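Local coordinates for Iron(III) ABC transporter, periplasmic iron-compound-binding protein (Vibrio cholerae, PDB 3TEF) that binds catecholate siderophores in the periplasm, probably in their iron-loaded form, and probably passes them to an ABC transporter for iron uptake, at residues A54-S58 and D59-S63; E69-F72 and E73-Y76; Y93-L96 and S97-A100; Q111-W114 and E115-Q119; Q140-A143 and Q144-I148. One frame throughout, in Å; residues are numbered along the deposited sequence.

Contact 1: residues A54-S58 and D59-S63; sequences AKYKS and DKYPS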
# COMPACT_ATOMS: atom_id res chain seq x y z
N ALA A 54 -0.78 -1.52 -16.61
CA ALA A 54 -1.35 -0.69 -17.66
C ALA A 54 -2.44 -1.37 -18.49
O ALA A 54 -3.36 -0.69 -18.97
CB ALA A 54 -0.24 -0.16 -18.58
N LYS A 55 -2.35 -2.67 -18.70
CA LYS A 55 -3.34 -3.33 -19.55
C LYS A 55 -4.75 -3.21 -18.98
O LYS A 55 -5.73 -3.20 -19.72
CB LYS A 55 -2.99 -4.79 -19.82
CG LYS A 55 -3.31 -5.78 -18.70
CD LYS A 55 -3.11 -7.20 -19.20
CE LYS A 55 -3.50 -8.24 -18.18
NZ LYS A 55 -3.25 -9.64 -18.66
N TYR A 56 -4.83 -3.11 -17.65
CA TYR A 56 -6.13 -3.02 -16.99
C TYR A 56 -6.78 -1.65 -17.14
O TYR A 56 -7.91 -1.45 -16.70
CB TYR A 56 -5.99 -3.42 -15.51
CG TYR A 56 -5.52 -4.84 -15.35
CD1 TYR A 56 -6.37 -5.90 -15.64
CD2 TYR A 56 -4.23 -5.14 -14.92
CE1 TYR A 56 -5.97 -7.21 -15.52
CE2 TYR A 56 -3.80 -6.46 -14.78
CZ TYR A 56 -4.68 -7.49 -15.09
OH TYR A 56 -4.29 -8.81 -14.96
N LYS A 57 -6.08 -0.72 -17.77
CA LYS A 57 -6.65 0.60 -17.98
C LYS A 57 -7.64 0.60 -19.14
O LYS A 57 -8.48 1.48 -19.23
CB LYS A 57 -5.59 1.65 -18.29
CG LYS A 57 -4.57 1.93 -17.21
CD LYS A 57 -3.44 2.71 -17.87
CE LYS A 57 -2.82 3.74 -16.96
NZ LYS A 57 -1.62 4.32 -17.63
N SER A 58 -7.53 -0.39 -20.02
CA SER A 58 -8.35 -0.38 -21.24
C SER A 58 -9.75 -0.96 -21.05
O SER A 58 -10.04 -1.62 -20.05
CB SER A 58 -7.65 -1.10 -22.39
OG SER A 58 -7.97 -2.47 -22.39
N ASP A 59 -10.61 -0.71 -22.04
CA ASP A 59 -11.98 -1.20 -22.05
C ASP A 59 -12.06 -2.70 -22.26
O ASP A 59 -13.16 -3.26 -22.27
CB ASP A 59 -12.79 -0.55 -23.18
CG ASP A 59 -13.04 0.92 -22.95
OD1 ASP A 59 -13.03 1.34 -21.77
OD2 ASP A 59 -13.25 1.64 -23.95
N LYS A 60 -10.93 -3.37 -22.45
CA LYS A 60 -10.94 -4.83 -22.44
C LYS A 60 -11.48 -5.29 -21.08
O LYS A 60 -12.13 -6.33 -20.97
CB LYS A 60 -9.54 -5.40 -22.68
CG LYS A 60 -9.52 -6.91 -22.73
CD LYS A 60 -8.14 -7.45 -23.04
CE LYS A 60 -8.11 -8.96 -22.87
NZ LYS A 60 -6.74 -9.49 -23.09
N TYR A 61 -11.21 -4.50 -20.05
CA TYR A 61 -11.68 -4.80 -18.70
C TYR A 61 -12.74 -3.78 -18.28
O TYR A 61 -12.43 -2.61 -18.07
CB TYR A 61 -10.49 -4.79 -17.74
CG TYR A 61 -9.42 -5.78 -18.14
CD1 TYR A 61 -9.50 -7.10 -17.74
CD2 TYR A 61 -8.36 -5.40 -18.98
CE1 TYR A 61 -8.55 -8.01 -18.10
CE2 TYR A 61 -7.40 -6.31 -19.35
CZ TYR A 61 -7.51 -7.62 -18.91
OH TYR A 61 -6.56 -8.54 -19.28
N PRO A 62 -14.00 -4.21 -18.16
CA PRO A 62 -15.09 -3.31 -17.77
C PRO A 62 -14.81 -2.67 -16.41
O PRO A 62 -14.19 -3.31 -15.56
CB PRO A 62 -16.31 -4.23 -17.67
CG PRO A 62 -15.99 -5.36 -18.59
CD PRO A 62 -14.49 -5.56 -18.48
N SER A 63 -15.26 -1.44 -16.23
CA SER A 63 -15.01 -0.70 -15.00
C SER A 63 -15.89 -1.21 -13.88
O SER A 63 -17.11 -1.26 -14.02
CB SER A 63 -15.29 0.78 -15.19
OG SER A 63 -15.13 1.46 -13.95
O HOH W 1 -11.57 1.41 -19.39
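The ring of Y56 meets the ring of Y61 edge to face. Y56 supplies the edge, and its CD1 stands over the centre of the Y61 ring. The centroids are 4.8 Å apart and the planes are inclined at 54°. The closest carbons are Y56 CE1 and Y61 CE1, at 3.7 Å. K60 CG lies near the rim of the opposite face of Y61. This is the tight side of the contact. Both rings are buried and rest on V43 of strand 42-43.

K55 closes the hydroxyl end of Y61. Its extended chain brings CE to 3.3 Å from Y61 OH, while its CG lies over the face of Y56. The hydroxyls are held by acids: Y61 OH bonds to E39 and Y56 OH to D34.

After the 3-10 segment 54-57, S58 turns OG back between its own N and carbonyl carbon (chi1 90°) and accepts from K60 N at 3.1 Å, an ST turn. Y61 N bonds to S58 O, also at 3.1 Å, closing a beta turn over S58-Y61. The loose side is at the exposed K57 and D59, where a water donates to K57 O at 3.1 Å and to D59 OD1 at 2.8 Å.

The chemistry divides the loop after strand 42-43. Two aromatic rings with acid-bound hydroxyls fix its inner side, while serine and water bonds hold the outer turn.

Contact 2: residues E69-F72 and E73-Y76; sequences EPDF and ETIY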
# COMPACT_ATOMS: atom_id res chain seq x y z
N GLU A 69 -15.58 3.94 -4.83
CA GLU A 69 -17.00 3.76 -5.13
C GLU A 69 -17.24 2.69 -6.18
O GLU A 69 -17.06 2.94 -7.38
CB GLU A 69 -17.60 5.08 -5.63
CG GLU A 69 -17.50 6.23 -4.65
CD GLU A 69 -18.71 6.32 -3.74
OE1 GLU A 69 -19.10 5.28 -3.16
OE2 GLU A 69 -19.28 7.43 -3.62
N PRO A 70 -17.67 1.51 -5.76
CA PRO A 70 -17.95 0.42 -6.70
C PRO A 70 -19.14 0.76 -7.59
O PRO A 70 -20.07 1.45 -7.17
CB PRO A 70 -18.31 -0.76 -5.77
CG PRO A 70 -17.69 -0.41 -4.45
CD PRO A 70 -17.87 1.08 -4.36
N ASP A 71 -19.08 0.29 -8.83
CA ASP A 71 -20.21 0.35 -9.75
C ASP A 71 -21.00 -0.95 -9.56
O ASP A 71 -20.73 -1.95 -10.23
CB ASP A 71 -19.72 0.48 -11.19
CG ASP A 71 -20.86 0.59 -12.19
OD1 ASP A 71 -22.02 0.26 -11.83
OD2 ASP A 71 -20.60 0.99 -13.34
N PHE A 72 -21.95 -0.93 -8.64
CA PHE A 72 -22.66 -2.15 -8.27
C PHE A 72 -23.39 -2.76 -9.45
O PHE A 72 -23.40 -3.98 -9.62
CB PHE A 72 -23.64 -1.88 -7.11
CG PHE A 72 -22.98 -1.39 -5.85
CD1 PHE A 72 -22.29 -2.26 -5.03
CD2 PHE A 72 -23.05 -0.06 -5.49
CE1 PHE A 72 -21.68 -1.81 -3.87
CE2 PHE A 72 -22.44 0.40 -4.33
CZ PHE A 72 -21.76 -0.48 -3.53
N GLU A 73 -23.99 -1.92 -10.28
CA GLU A 73 -24.73 -2.43 -11.42
C GLU A 73 -23.83 -3.22 -12.37
O GLU A 73 -24.17 -4.33 -12.77
CB GLU A 73 -25.47 -1.30 -12.15
CG GLU A 73 -26.43 -0.52 -11.24
CD GLU A 73 -27.11 0.65 -11.94
OE1 GLU A 73 -26.82 0.90 -13.13
OE2 GLU A 73 -27.94 1.32 -11.30
N THR A 74 -22.68 -2.66 -12.71
CA THR A 74 -21.78 -3.35 -13.63
C THR A 74 -21.23 -4.62 -12.98
O THR A 74 -21.15 -5.66 -13.62
CB THR A 74 -20.62 -2.44 -14.07
OG1 THR A 74 -21.16 -1.35 -14.83
CG2 THR A 74 -19.64 -3.22 -14.95
N ILE A 75 -20.87 -4.52 -11.71
CA ILE A 75 -20.35 -5.68 -11.00
C ILE A 75 -21.35 -6.84 -11.04
O ILE A 75 -20.99 -7.99 -11.30
CB ILE A 75 -19.96 -5.31 -9.56
CG1 ILE A 75 -18.80 -4.30 -9.60
CG2 ILE A 75 -19.58 -6.57 -8.76
CD1 ILE A 75 -18.33 -3.79 -8.25
N TYR A 76 -22.62 -6.53 -10.79
CA TYR A 76 -23.66 -7.55 -10.81
C TYR A 76 -23.76 -8.19 -12.19
O TYR A 76 -23.88 -9.41 -12.32
CB TYR A 76 -25.02 -6.97 -10.42
CG TYR A 76 -26.12 -8.01 -10.43
CD1 TYR A 76 -26.25 -8.92 -9.39
CD2 TYR A 76 -27.01 -8.09 -11.49
CE1 TYR A 76 -27.25 -9.88 -9.40
CE2 TYR A 76 -28.01 -9.06 -11.51
CZ TYR A 76 -28.12 -9.95 -10.47
OH TYR A 76 -29.12 -10.90 -10.48
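D71 swings CG anti to its own N (chi1 -178°), and T74 sets OG1 beside its backbone N (chi1 -65°). The two side chains therefore meet over the first turn of helix 72-77. D71 OD1 accepts from T74 N at 3.1 Å, with a nearly straight N-H...O angle of 171°. The N-H comes from above the carboxylate plane. The other oxygen, D71 OD2, lies 2.8 Å from T74 OG1.

This is an aspartate N-cap. The side chain takes up an amide N-H of the first turn, where the regular bonds from a preceding turn are missing. The negative carboxylate would also suit the positive end of the helix dipole. Regular helix bonding starts at once: I75 N donates to D71 O at 3.0 Å, and Y76 N to F72 O at 2.9 Å.

The other side of the turn is apolar. I75 runs CG1 past D71 O, and its CD1 reaches P70 CB at 3.9 Å. The same P70 CB sits over one face of the F72 ring, offset toward the rim. P70 and I75 both lean on I25 of strand 22-25, and together with F72 they pack against L96 of helix 93-99.

Contact 3: residues Y93-L96 and S97-A100; sequences YDEL and SKIA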
# COMPACT_ATOMS: atom_id res chain seq x y z
N TYR A 93 -18.43 -2.76 1.50
CA TYR A 93 -18.36 -4.21 1.65
C TYR A 93 -19.71 -4.90 1.83
O TYR A 93 -19.95 -5.96 1.25
CB TYR A 93 -17.46 -4.57 2.83
CG TYR A 93 -17.30 -6.06 3.01
CD1 TYR A 93 -16.34 -6.77 2.31
CD2 TYR A 93 -18.12 -6.75 3.91
CE1 TYR A 93 -16.18 -8.13 2.49
CE2 TYR A 93 -17.97 -8.13 4.09
CZ TYR A 93 -17.00 -8.80 3.38
OH TYR A 93 -16.84 -10.16 3.54
N ASP A 94 -20.58 -4.32 2.67
CA ASP A 94 -21.83 -4.99 2.98
C ASP A 94 -22.66 -5.16 1.71
O ASP A 94 -23.25 -6.22 1.49
CB ASP A 94 -22.62 -4.25 4.06
CG ASP A 94 -22.86 -2.79 3.72
OD1 ASP A 94 -22.09 -2.21 2.92
OD2 ASP A 94 -23.83 -2.22 4.25
N GLU A 95 -22.67 -4.12 0.88
CA GLU A 95 -23.40 -4.15 -0.38
C GLU A 95 -22.78 -5.13 -1.37
O GLU A 95 -23.50 -5.88 -2.04
CB GLU A 95 -23.50 -2.74 -0.98
CG GLU A 95 -24.40 -1.82 -0.20
CD GLU A 95 -25.86 -2.19 -0.37
OE1 GLU A 95 -26.20 -2.74 -1.44
OE2 GLU A 95 -26.66 -1.95 0.56
N LEU A 96 -21.45 -5.13 -1.46
CA LEU A 96 -20.78 -6.03 -2.39
C LEU A 96 -20.97 -7.48 -1.95
O LEU A 96 -21.09 -8.38 -2.77
CB LEU A 96 -19.28 -5.69 -2.50
CG LEU A 96 -18.89 -4.35 -3.12
CD1 LEU A 96 -17.39 -4.07 -2.88
CD2 LEU A 96 -19.21 -4.29 -4.64
N SER A 97 -21.01 -7.71 -0.63
CA SER A 97 -21.09 -9.08 -0.12
C SER A 97 -22.41 -9.75 -0.53
O SER A 97 -22.50 -10.98 -0.56
CB SER A 97 -20.88 -9.14 1.40
OG SER A 97 -21.92 -8.47 2.11
N LYS A 98 -23.42 -8.94 -0.86
CA LYS A 98 -24.68 -9.49 -1.32
C LYS A 98 -24.55 -10.09 -2.71
O LYS A 98 -25.24 -11.06 -3.04
CB LYS A 98 -25.77 -8.41 -1.34
CG LYS A 98 -26.20 -7.98 0.04
CD LYS A 98 -27.40 -7.06 -0.05
CE LYS A 98 -27.06 -5.80 -0.84
NZ LYS A 98 -28.24 -4.89 -0.93
N ILE A 99 -23.66 -9.51 -3.51
CA ILE A 99 -23.55 -9.85 -4.92
C ILE A 99 -22.75 -11.12 -5.12
O ILE A 99 -23.10 -11.97 -5.94
CB ILE A 99 -22.89 -8.70 -5.73
CG1 ILE A 99 -23.78 -7.45 -5.69
CG2 ILE A 99 -22.63 -9.11 -7.18
CD1 ILE A 99 -23.18 -6.26 -6.42
N ALA A 100 -21.66 -11.24 -4.35
CA ALA A 100 -20.81 -12.42 -4.42
C ALA A 100 -19.87 -12.40 -3.24
O ALA A 100 -19.67 -11.36 -2.62
CB ALA A 100 -20.02 -12.41 -5.74
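E95 and K98 form a salt bridge, with E95 OE1 3.0 Å from K98 NZ. They lie side by side on helix 93-99, the helix of the beta-alpha-beta unit between strands 82-85 and 102-104. E95 bends at chi2 (-72°) and K98 at chi3, so both chains point the same way. The ammonium meets the carboxylate from above its plane, 35° out of it.

A second polar grip is S97 OG, which donates to D94 O at 2.7 Å. Beside it, S97 N donates to Y93 O at 2.8 Å, the usual helical step of four residues.

From K98 on, bonds also span three residues. K98 N reaches E95 O and I99 N reaches L96 O. I99 N approaches L96 O at 2.9 Å from above the carbonyl plane. A100 N adds a weak bond to the same oxygen, four residues back.

L96 is buried against I85 of strand 82-85. Y93 extends toward strand 102-104, where its OH bonds to T102 O. S97 CB lies over one face of the Y93 ring, 4.1 Å from CE2.

Contact 4: residues Q111-W114 and E115-Q119; sequences QGYW and ESTQQ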
# COMPACT_ATOMS: atom_id res chain seq x y z
N GLN A 111 -0.92 -4.87 13.71
CA GLN A 111 -0.01 -6.02 13.60
C GLN A 111 1.22 -5.71 12.76
O GLN A 111 2.24 -6.40 12.85
CB GLN A 111 -0.74 -7.27 13.09
CG GLN A 111 -1.58 -7.06 11.86
CD GLN A 111 -2.38 -8.29 11.49
OE1 GLN A 111 -3.60 -8.23 11.31
NE2 GLN A 111 -1.70 -9.43 11.39
N GLY A 112 1.14 -4.66 11.96
CA GLY A 112 2.27 -4.23 11.15
C GLY A 112 2.10 -4.58 9.69
O GLY A 112 1.52 -5.61 9.34
N TYR A 113 2.64 -3.73 8.83
CA TYR A 113 2.50 -3.91 7.38
C TYR A 113 2.91 -5.30 6.88
O TYR A 113 2.14 -5.97 6.19
CB TYR A 113 3.29 -2.85 6.62
CG TYR A 113 3.21 -3.06 5.12
CD1 TYR A 113 2.11 -2.59 4.40
CD2 TYR A 113 4.21 -3.75 4.44
CE1 TYR A 113 2.02 -2.80 3.03
CE2 TYR A 113 4.13 -3.96 3.07
CZ TYR A 113 3.03 -3.48 2.38
OH TYR A 113 2.91 -3.68 1.03
N TRP A 114 4.12 -5.75 7.21
CA TRP A 114 4.61 -6.99 6.61
C TRP A 114 3.91 -8.25 7.15
O TRP A 114 3.53 -9.13 6.37
CB TRP A 114 6.14 -7.09 6.68
CG TRP A 114 6.73 -8.36 6.08
CD1 TRP A 114 7.66 -9.18 6.66
CD2 TRP A 114 6.41 -8.95 4.80
NE1 TRP A 114 7.94 -10.24 5.83
CE2 TRP A 114 7.19 -10.12 4.68
CE3 TRP A 114 5.55 -8.60 3.75
CZ2 TRP A 114 7.14 -10.94 3.55
CZ3 TRP A 114 5.50 -9.42 2.62
CH2 TRP A 114 6.29 -10.58 2.54
N GLU A 115 3.71 -8.33 8.46
CA GLU A 115 2.99 -9.48 9.01
C GLU A 115 1.59 -9.56 8.41
O GLU A 115 1.14 -10.64 8.02
CB GLU A 115 2.92 -9.43 10.54
CG GLU A 115 4.27 -9.39 11.23
CD GLU A 115 4.98 -10.73 11.23
OE1 GLU A 115 4.54 -11.64 10.50
OE2 GLU A 115 5.98 -10.88 11.98
N SER A 116 0.90 -8.43 8.30
CA SER A 116 -0.45 -8.45 7.75
C SER A 116 -0.47 -8.70 6.24
O SER A 116 -1.33 -9.41 5.74
CB SER A 116 -1.26 -7.20 8.13
OG SER A 116 -0.70 -6.03 7.57
N THR A 117 0.51 -8.14 5.53
CA THR A 117 0.60 -8.33 4.09
C THR A 117 0.84 -9.81 3.73
O THR A 117 0.24 -10.34 2.80
CB THR A 117 1.68 -7.42 3.48
OG1 THR A 117 1.27 -6.05 3.61
CG2 THR A 117 1.93 -7.75 2.00
N GLN A 118 1.71 -10.48 4.48
CA GLN A 118 1.89 -11.92 4.33
C GLN A 118 0.59 -12.69 4.38
O GLN A 118 0.36 -13.59 3.58
CB GLN A 118 2.77 -12.47 5.45
CG GLN A 118 4.23 -12.12 5.31
CD GLN A 118 5.01 -12.61 6.51
OE1 GLN A 118 5.00 -13.80 6.82
NE2 GLN A 118 5.66 -11.69 7.21
N GLN A 119 -0.26 -12.35 5.35
CA GLN A 119 -1.55 -13.01 5.45
C GLN A 119 -2.42 -12.70 4.24
O GLN A 119 -3.17 -13.56 3.81
CB GLN A 119 -2.28 -12.64 6.75
CG GLN A 119 -3.50 -13.51 7.00
CD GLN A 119 -3.18 -14.99 6.96
OE1 GLN A 119 -2.27 -15.46 7.65
NE2 GLN A 119 -3.89 -15.73 6.12
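The indole of W114 carries the side chain of Q118 on one face. Q118 CG sits 3.6 Å from the centroid of the six-membered ring and only 11° off its normal, a CH-pi contact. Q118 NE2 lies over the same face near the rim, with the amide plane turned 41° from the indole. On the opposite face F145 of helix 131-154 stacks, and D142 of that helix accepts from W114 NE1. T117 CG2 approaches the six-membered ring obliquely, 4.0 Å from CZ3.

The Y113 ring has T117 OG1 over its centre, 3.3 Å above the plane. That hydroxyl donates to Y113 O at 2.7 Å, from above the carbonyl plane. Y113 O also accepts from T117 N at 2.8 Å, so one carbonyl takes two donors. Y113 OH bonds to T270.

All this forms the first turns of helix 113-128, with G112 at the N-cap. S116 N donates to G112 O at 3.1 Å. On the exposed side, Q111 CD rests 3.7 Å from S116 CB.

The chemistry implies a largely buried helix start in which Y113 OH, W114 NE1 and T117 OG1 each have a hydrogen-bond partner, while the rings supply the packing.

Contact 5: residues Q140-A143 and Q144-I148; sequences QVDA and QFKSI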
# COMPACT_ATOMS: atom_id res chain seq x y z
N GLN A 140 11.21 -15.08 -0.12
CA GLN A 140 12.09 -14.14 -0.82
C GLN A 140 12.02 -12.75 -0.19
O GLN A 140 13.05 -12.15 0.15
CB GLN A 140 11.71 -14.07 -2.31
CG GLN A 140 12.51 -13.04 -3.10
CD GLN A 140 12.09 -12.94 -4.56
OE1 GLN A 140 11.07 -13.51 -4.98
NE2 GLN A 140 12.87 -12.21 -5.34
N VAL A 141 10.81 -12.24 -0.05
CA VAL A 141 10.61 -10.87 0.42
C VAL A 141 10.95 -10.73 1.91
O VAL A 141 11.52 -9.73 2.34
CB VAL A 141 9.17 -10.41 0.14
CG1 VAL A 141 8.91 -9.05 0.79
CG2 VAL A 141 8.93 -10.35 -1.36
N ASP A 142 10.61 -11.75 2.68
CA ASP A 142 10.90 -11.75 4.11
C ASP A 142 12.39 -11.54 4.38
O ASP A 142 12.77 -10.83 5.32
CB ASP A 142 10.41 -13.05 4.75
CG ASP A 142 10.45 -13.02 6.27
OD1 ASP A 142 10.01 -12.01 6.87
OD2 ASP A 142 10.93 -14.00 6.87
N ALA A 143 13.24 -12.15 3.56
CA ALA A 143 14.68 -12.03 3.78
C ALA A 143 15.14 -10.59 3.59
O ALA A 143 16.03 -10.12 4.31
CB ALA A 143 15.45 -12.98 2.85
N GLN A 144 14.52 -9.91 2.64
CA GLN A 144 14.81 -8.51 2.35
C GLN A 144 14.40 -7.60 3.51
O GLN A 144 15.17 -6.73 3.92
CB GLN A 144 14.11 -8.09 1.05
CG GLN A 144 14.66 -8.78 -0.22
CD GLN A 144 13.79 -8.55 -1.45
OE1 GLN A 144 12.56 -8.58 -1.38
NE2 GLN A 144 14.43 -8.31 -2.60
N PHE A 145 13.19 -7.80 4.02
CA PHE A 145 12.74 -7.09 5.22
C PHE A 145 13.71 -7.31 6.37
O PHE A 145 14.10 -6.36 7.05
CB PHE A 145 11.35 -7.56 5.65
CG PHE A 145 10.22 -6.80 5.00
CD1 PHE A 145 9.82 -5.56 5.49
CD2 PHE A 145 9.56 -7.32 3.90
CE1 PHE A 145 8.78 -4.85 4.89
CE2 PHE A 145 8.51 -6.63 3.30
CZ PHE A 145 8.13 -5.39 3.80
N LYS A 146 14.08 -8.56 6.59
CA LYS A 146 14.91 -8.91 7.74
C LYS A 146 16.27 -8.23 7.65
O LYS A 146 16.80 -7.73 8.65
CB LYS A 146 15.07 -10.43 7.85
CG LYS A 146 13.78 -11.18 8.13
CD LYS A 146 13.20 -10.83 9.49
CE LYS A 146 11.88 -11.56 9.75
NZ LYS A 146 12.00 -13.05 9.67
N SER A 147 16.84 -8.21 6.45
CA SER A 147 18.15 -7.62 6.24
C SER A 147 18.13 -6.11 6.49
O SER A 147 19.00 -5.57 7.18
CB SER A 147 18.68 -7.93 4.84
OG SER A 147 17.86 -7.33 3.85
N ILE A 148 17.12 -5.42 5.95
CA ILE A 148 16.99 -3.98 6.16
C ILE A 148 16.82 -3.65 7.63
O ILE A 148 17.44 -2.72 8.15
CB ILE A 148 15.77 -3.42 5.40
CG1 ILE A 148 15.98 -3.55 3.90
CG2 ILE A 148 15.52 -1.98 5.82
CD1 ILE A 148 14.70 -3.43 3.09
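Helix 131-154 runs from the half of the protein with the parallel sheet, whose last strand is 102-104, to the half with the mixed sheet that starts at 158-165. A single long helix joining the two lobes is characteristic of siderophore-type (class III) periplasmic binding proteins. Residues 140-148 pack within this helix three and four apart, with one charged pair at the border of the buried side.

That pair is D142 and K146, one turn apart. D142 OD2 meets K146 NZ at 3.1 Å in a salt bridge. The ammonium comes on the syn side of the oxygen, 24° out of the carboxylate plane. K146 bends at chi2 (-65°) and again at chi4 (58°). These two bends fold the chain back toward the aspartate, and the two side chains cross at a slant. With W114 as second partner at OD1, the acid would probably favour its charged form.

The buried side is apolar. V141 and F145 lie side by side and point the same way. V141 CG1 sits in the plane of the F145 ring, at its edge, 3.5 Å from CE2. The F145 ring also stacks with F185. T270 of helix 267-279 touches both V141 and F145.

Beneath, backbone bonds join residues four apart. F145 N donates to V141 O at 3.1 Å, and K146 N to D142 O at 2.9 Å. On the flank, Q144 OE1 comes within 3.5 Å of V141 CA. Farther along, S147 OG donates to Q144 O at 2.8 Å, and I148 N reaches that oxygen from the same face.

In the fold
All five contacts are local and follow one another along the chain; none nests in or crosses another. Contact 1 closes a turn in the loop after strand 42-43. Contact 2 ends that loop at the start of helix 72-77 and touches contact 1 through S63 and T74. Contact 3, on helix 93-99, packs on contact 2, their centres about 10 Å apart. These three lie beside the parallel four-stranded sheet. Contact 4 begins helix 113-128, and contact 5 lies on helix 131-154, which comes next. Contacts 4 and 5 touch, tying the two helices together. Contact 5 lies across the chain's centre from contacts 2 and 3.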